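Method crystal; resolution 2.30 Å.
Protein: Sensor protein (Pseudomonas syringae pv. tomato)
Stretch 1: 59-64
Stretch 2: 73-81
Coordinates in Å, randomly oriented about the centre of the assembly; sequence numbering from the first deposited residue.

Stretch 1, residues 59-64: QQPLLR
Stretch 2, residues 73-81: EEMDLDALL

Contact of residues 59-64 with residues 73-81 of the sensor protein, antiparallel where Leu63 and Arg64 pair with Glu74 and Glu73, burying 541 Å² summed over both sides and centred on Leu63, Glu73 and Gln60. Stretch 1 runs extended throughout, as loop from Gln59 to Leu62 and as strand at Leu63 (phi/psi -89/125) and Arg64 (-96/127). Stretch 2 starts as strand at Glu73 (-121/134) and Glu74 (-130/155), passes through Met75 (-53/135, a selenomethionine) and Asp76 (-85/80), and enters a helix at Leu77 that holds phi/psi near -65/-40 through Leu81. The register sets Leu62 against Met75 (CA to CA 5.0 Å), Leu63 against Glu74 (CA to CA 5.1 Å) and Arg64 against Glu73 (CA to CA 4.6 Å).

Leu63 and Glu74 form the hydrogen-bonded pair: Leu63 N donates to Glu74 O at 2.7 Å (158° at the hydrogen), and Glu74 N donates to Leu63 O at 2.9 Å (157°). Leu63 O also receives a CA-H...O contact from Glu73 CA at 3.1 Å. The Leu63 side chain (m, t) lies on the same sheet face as that of Glu74 and reaches past the end of the strand, with Leu63 CD2 3.8 Å from Asp76 CG and Leu63 CD1 4.0 Å from Met75 O. Glu74 (chi1 and chi2 both m) starts on that face, but its end leads away, and its carboxylate is hydrogen-bonded elsewhere in the structure.

Glu73 shares the other face with Arg64 in the non-hydrogen-bonded pair. With its chain at m, t and chi3 -42°, Glu73 OE2 lies 3.2 Å from Arg64 NH2, a salt bridge between opposite charges. Arg64 (m, t, t, chi4 86°) bends its end nearer to stretch 2, so that Glu73 CG lies over one face of the guanidinium. Leu62 (m, t) adds an apolar contact, Leu62 CD1 to Glu73 CB at 3.7 Å, while Leu62 CA approaches Glu74 O to 3.3 Å.

Gln60 points its CA-to-CB bond toward stretch 2 and folds its side chain (t, p, chi3 57°) against the start of the helix. Gln60 CG packs 3.6 Å from Leu80 CD2, and Gln60 NE2 comes within 3.3 Å of Ala79 CB; Leu80 (m, t) begins sideways, but its end comes nearer. Asp76 (t, chi2 -5°) is the N-cap: Asp76 OD1 accepts from Ala79 N at 3.3 Å (163°), satisfying an amide in the first turn. Farther along, Leu80 N bonds Asp76 O at 3.1 Å and Leu81 N bonds Leu77 O at 2.9 Å.

Two waters join this end of the contact, where no direct hydrogen bond crosses. Water 2 accepts from Gln60 NE2 (2.8 Å to its oxygen) and donates to Pro61 O (2.7 Å) and Asp76 OD2 (2.5 Å), while Asp76 OD1 is taken by the capping bond, so the two carboxylate oxygens serve different partners. Water 1 accepts from Asp76 N and lies within hydrogen-bonding reach of Gln60 O, its oxygen 2.9 Å from each, linking the two backbones beyond the strand pair.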

ATOM      1  N   GLN A  59      13.565  10.091  -4.654  1.00 22.90           N
ATOM      2  CA  GLN A  59      12.481   9.474  -5.413  1.00 23.28           C
ATOM      3  C   GLN A  59      12.987   8.881  -6.707  1.00 23.20           C
ATOM      4  O   GLN A  59      13.779   9.516  -7.415  1.00 23.10           O
ATOM      5  CB  GLN A  59      11.427  10.515  -5.696  1.00 23.45           C
ATOM      6  CG  GLN A  59      10.676  10.971  -4.441  1.00 23.89           C
ATOM      7  CD  GLN A  59       9.903  12.226  -4.707  1.00 26.21           C
ATOM      8  OE1 GLN A  59       9.227  12.325  -5.710  1.00 26.90           O
ATOM      9  NE2 GLN A  59       9.994  13.186  -3.817  1.00 28.94           N
ATOM     10  N   GLN A  60      12.536   7.655  -7.011  1.00 23.00           N
ATOM     11  CA  GLN A  60      12.913   6.991  -8.256  1.00 22.33           C
ATOM     12  C   GLN A  60      11.843   7.223  -9.314  1.00 22.29           C
ATOM     13  O   GLN A  60      10.739   6.767  -9.149  1.00 21.69           O
ATOM     14  CB  GLN A  60      13.094   5.510  -7.998  1.00 22.31           C
ATOM     15  CG  GLN A  60      13.570   4.695  -9.187  1.00 22.15           C
ATOM     16  CD  GLN A  60      15.019   4.957  -9.541  1.00 25.34           C
ATOM     17  OE1 GLN A  60      15.920   4.796  -8.704  1.00 25.02           O
ATOM     18  NE2 GLN A  60      15.260   5.377 -10.808  1.00 27.52           N
ATOM     19  N   PRO A  61      12.152   7.945 -10.407  1.00 22.48           N
ATOM     20  CA  PRO A  61      11.083   8.135 -11.394  1.00 23.30           C
ATOM     21  C   PRO A  61      10.314   6.846 -11.779  1.00 24.14           C
ATOM     22  O   PRO A  61      10.891   5.789 -11.981  1.00 24.27           O
ATOM     23  CB  PRO A  61      11.813   8.740 -12.594  1.00 22.62           C
ATOM     24  CG  PRO A  61      12.892   9.525 -11.973  1.00 22.78           C
ATOM     25  CD  PRO A  61      13.371   8.654 -10.797  1.00 22.88           C
ATOM     26  N   LEU A  62       9.005   6.951 -11.864  1.00 25.55           N
ATOM     27  CA  LEU A  62       8.183   5.843 -12.327  1.00 26.29           C
ATOM     28  C   LEU A  62       8.352   5.588 -13.830  1.00 27.64           C
ATOM     29  O   LEU A  62       8.755   6.468 -14.605  1.00 26.97           O
ATOM     30  CB  LEU A  62       6.702   6.119 -12.016  1.00 25.55           C
ATOM     31  CG  LEU A  62       6.351   6.337 -10.541  1.00 25.57           C
ATOM     32  CD1 LEU A  62       4.940   6.977 -10.440  1.00 24.37           C
ATOM     33  CD2 LEU A  62       6.459   5.045  -9.666  1.00 20.41           C
ATOM     34  N   LEU A  63       8.009   4.370 -14.233  1.00 29.56           N
ATOM     35  CA  LEU A  63       7.843   4.056 -15.656  1.00 30.82           C
ATOM     36  C   LEU A  63       6.411   4.334 -16.089  1.00 32.13           C
ATOM     37  O   LEU A  63       5.475   3.792 -15.524  1.00 32.15           O
ATOM     38  CB  LEU A  63       8.164   2.580 -15.925  1.00 31.10           C
ATOM     39  CG  LEU A  63       9.552   2.023 -15.571  1.00 30.36           C
ATOM     40  CD1 LEU A  63       9.527   0.501 -15.612  1.00 29.04           C
ATOM     41  CD2 LEU A  63      10.611   2.591 -16.504  1.00 29.17           C
ATOM     42  N   ARG A  64       6.254   5.162 -17.114  1.00 33.98           N
ATOM     43  CA  ARG A  64       4.965   5.367 -17.764  1.00 35.34           C
ATOM     44  C   ARG A  64       4.781   4.510 -19.012  1.00 34.77           C
ATOM     45  O   ARG A  64       5.637   4.509 -19.879  1.00 35.50           O
ATOM     46  CB  ARG A  64       4.794   6.849 -18.108  1.00 35.62           C
ATOM     47  CG  ARG A  64       4.259   7.614 -16.901  1.00 37.89           C
ATOM     48  CD  ARG A  64       4.637   9.088 -16.857  1.00 38.54           C
ATOM     49  NE  ARG A  64       4.448   9.560 -15.484  1.00 41.95           N
ATOM     50  CZ  ARG A  64       5.351   9.473 -14.506  1.00 42.28           C
ATOM     51  NH1 ARG A  64       6.560   8.946 -14.731  1.00 44.42           N
ATOM     52  NH2 ARG A  64       5.042   9.929 -13.296  1.00 40.96           N
ATOM     53  N   GLU A  73       1.511   3.859 -14.556  1.00 30.66           N
ATOM     54  CA  GLU A  73       2.802   4.134 -13.894  1.00 30.39           C
ATOM     55  C   GLU A  73       3.193   2.907 -13.082  1.00 29.18           C
ATOM     56  O   GLU A  73       2.357   2.329 -12.393  1.00 29.97           O
ATOM     57  CB  GLU A  73       2.704   5.326 -12.940  1.00 30.51           C
ATOM     58  CG  GLU A  73       2.213   6.635 -13.541  1.00 31.53           C
ATOM     59  CD  GLU A  73       1.800   7.619 -12.470  1.00 33.36           C
ATOM     60  OE1 GLU A  73       1.150   7.198 -11.478  1.00 37.03           O
ATOM     61  OE2 GLU A  73       2.141   8.825 -12.580  1.00 38.51           O
ATOM     62  N   GLU A  74       4.445   2.480 -13.196  1.00 27.90           N
ATOM     63  CA  GLU A  74       4.983   1.442 -12.341  1.00 26.73           C
ATOM     64  C   GLU A  74       6.298   1.902 -11.760  1.00 26.01           C
ATOM     65  O   GLU A  74       7.010   2.710 -12.348  1.00 25.22           O
ATOM     66  CB  GLU A  74       5.310   0.154 -13.125  1.00 26.57           C
ATOM     67  CG  GLU A  74       4.244  -0.887 -13.279  1.00 26.27           C
ATOM     68  CD  GLU A  74       3.338  -1.030 -12.115  1.00 25.05           C
ATOM     69  OE1 GLU A  74       3.837  -1.010 -10.973  1.00 29.29           O
ATOM     70  OE2 GLU A  74       2.126  -1.199 -12.351  1.00 22.04           O
HETATM   71  N   MSE A  75       6.609   1.322 -10.610  1.00 25.37           N
HETATM   72  CA  MSE A  75       7.907   1.360 -10.032  1.00 25.59           C
HETATM   73  C   MSE A  75       8.957   0.868 -11.052  1.00 24.15           C
HETATM   74  O   MSE A  75       8.748  -0.143 -11.783  1.00 22.99           O
HETATM   75  CB  MSE A  75       7.897   0.460  -8.826  1.00 25.36           C
HETATM   76  CG  MSE A  75       9.144   0.414  -8.089  1.00 27.08           C
HETATM   77 SE   MSE A  75       9.059  -0.928  -6.690  0.65 30.03          SE
HETATM   78  CE  MSE A  75       8.749  -2.464  -7.723  1.00 28.70           C
ATOM     79  N   ASP A  76      10.057   1.616 -11.112  1.00 22.19           N
ATOM     80  CA  ASP A  76      11.166   1.261 -11.954  1.00 20.97           C
ATOM     81  C   ASP A  76      12.077   0.287 -11.220  1.00 20.02           C
ATOM     82  O   ASP A  76      13.117   0.647 -10.711  1.00 20.36           O
ATOM     83  CB  ASP A  76      11.909   2.506 -12.392  1.00 20.64           C
ATOM     84  CG  ASP A  76      12.902   2.235 -13.479  1.00 19.99           C
ATOM     85  OD1 ASP A  76      13.115   1.067 -13.856  1.00 20.84           O
ATOM     86  OD2 ASP A  76      13.459   3.212 -13.985  1.00 18.89           O
ATOM     87  N   LEU A  77      11.666  -0.970 -11.213  1.00 19.52           N
ATOM     88  CA  LEU A  77      12.331  -2.039 -10.495  1.00 19.28           C
ATOM     89  C   LEU A  77      13.809  -2.192 -10.906  1.00 19.90           C
ATOM     90  O   LEU A  77      14.700  -2.327 -10.055  1.00 20.18           O
ATOM     91  CB  LEU A  77      11.569  -3.341 -10.763  1.00 19.19           C
ATOM     92  CG  LEU A  77      12.034  -4.644 -10.091  1.00 19.71           C
ATOM     93  CD1 LEU A  77      12.062  -4.508  -8.549  1.00 19.70           C
ATOM     94  CD2 LEU A  77      11.123  -5.831 -10.560  1.00 18.62           C
ATOM     95  N   ASP A  78      14.036  -2.185 -12.214  1.00 19.50           N
ATOM     96  CA  ASP A  78      15.354  -2.303 -12.799  1.00 20.14           C
ATOM     97  C   ASP A  78      16.277  -1.202 -12.318  1.00 19.41           C
ATOM     98  O   ASP A  78      17.370  -1.469 -11.974  1.00 19.99           O
ATOM     99  CB  ASP A  78      15.279  -2.223 -14.333  1.00 20.60           C
ATOM    100  CG  ASP A  78      14.743  -3.486 -14.965  1.00 22.38           C
ATOM    101  OD1 ASP A  78      14.068  -4.248 -14.248  1.00 26.62           O
ATOM    102  OD2 ASP A  78      14.994  -3.721 -16.182  1.00 27.46           O
ATOM    103  N   ALA A  79      15.823   0.038 -12.290  1.00 19.38           N
ATOM    104  CA  ALA A  79      16.652   1.119 -11.777  1.00 18.75           C
ATOM    105  C   ALA A  79      16.914   0.972 -10.279  1.00 18.87           C
ATOM    106  O   ALA A  79      18.010   1.309  -9.820  1.00 18.92           O
ATOM    107  CB  ALA A  79      16.034   2.483 -12.094  1.00 17.95           C
ATOM    108  N   LEU A  80      15.924   0.482  -9.517  1.00 18.67           N
ATOM    109  CA  LEU A  80      16.084   0.325  -8.074  1.00 18.17           C
ATOM    110  C   LEU A  80      17.117  -0.756  -7.766  1.00 19.16           C
ATOM    111  O   LEU A  80      17.894  -0.630  -6.826  1.00 19.48           O
ATOM    112  CB  LEU A  80      14.732   0.012  -7.374  1.00 17.99           C
ATOM    113  CG  LEU A  80      13.674   1.138  -7.362  1.00 16.95           C
ATOM    114  CD1 LEU A  80      12.287   0.595  -7.035  1.00 16.09           C
ATOM    115  CD2 LEU A  80      14.067   2.320  -6.487  1.00 14.12           C
ATOM    116  N   LEU A  81      17.127  -1.822  -8.552  1.00 20.42           N
ATOM    117  CA  LEU A  81      18.054  -2.926  -8.326  1.00 21.30           C
ATOM    118  C   LEU A  81      19.456  -2.469  -8.659  1.00 22.28           C
ATOM    119  O   LEU A  81      20.411  -2.856  -7.987  1.00 22.44           O
ATOM    120  CB  LEU A  81      17.687  -4.163  -9.145  1.00 20.35           C
ATOM    121  CG  LEU A  81      16.458  -4.932  -8.670  1.00 21.43           C
ATOM    122  CD1 LEU A  81      15.920  -5.842  -9.785  1.00 20.49           C
ATOM    123  CD2 LEU A  81      16.742  -5.748  -7.390  1.00 18.27           C
TER
HETATM  124  O   HOH W   1      10.294   3.915  -9.339  1.00 21.95           O
HETATM  125  O   HOH W   2      13.396   5.426 -12.914  1.00 27.13           O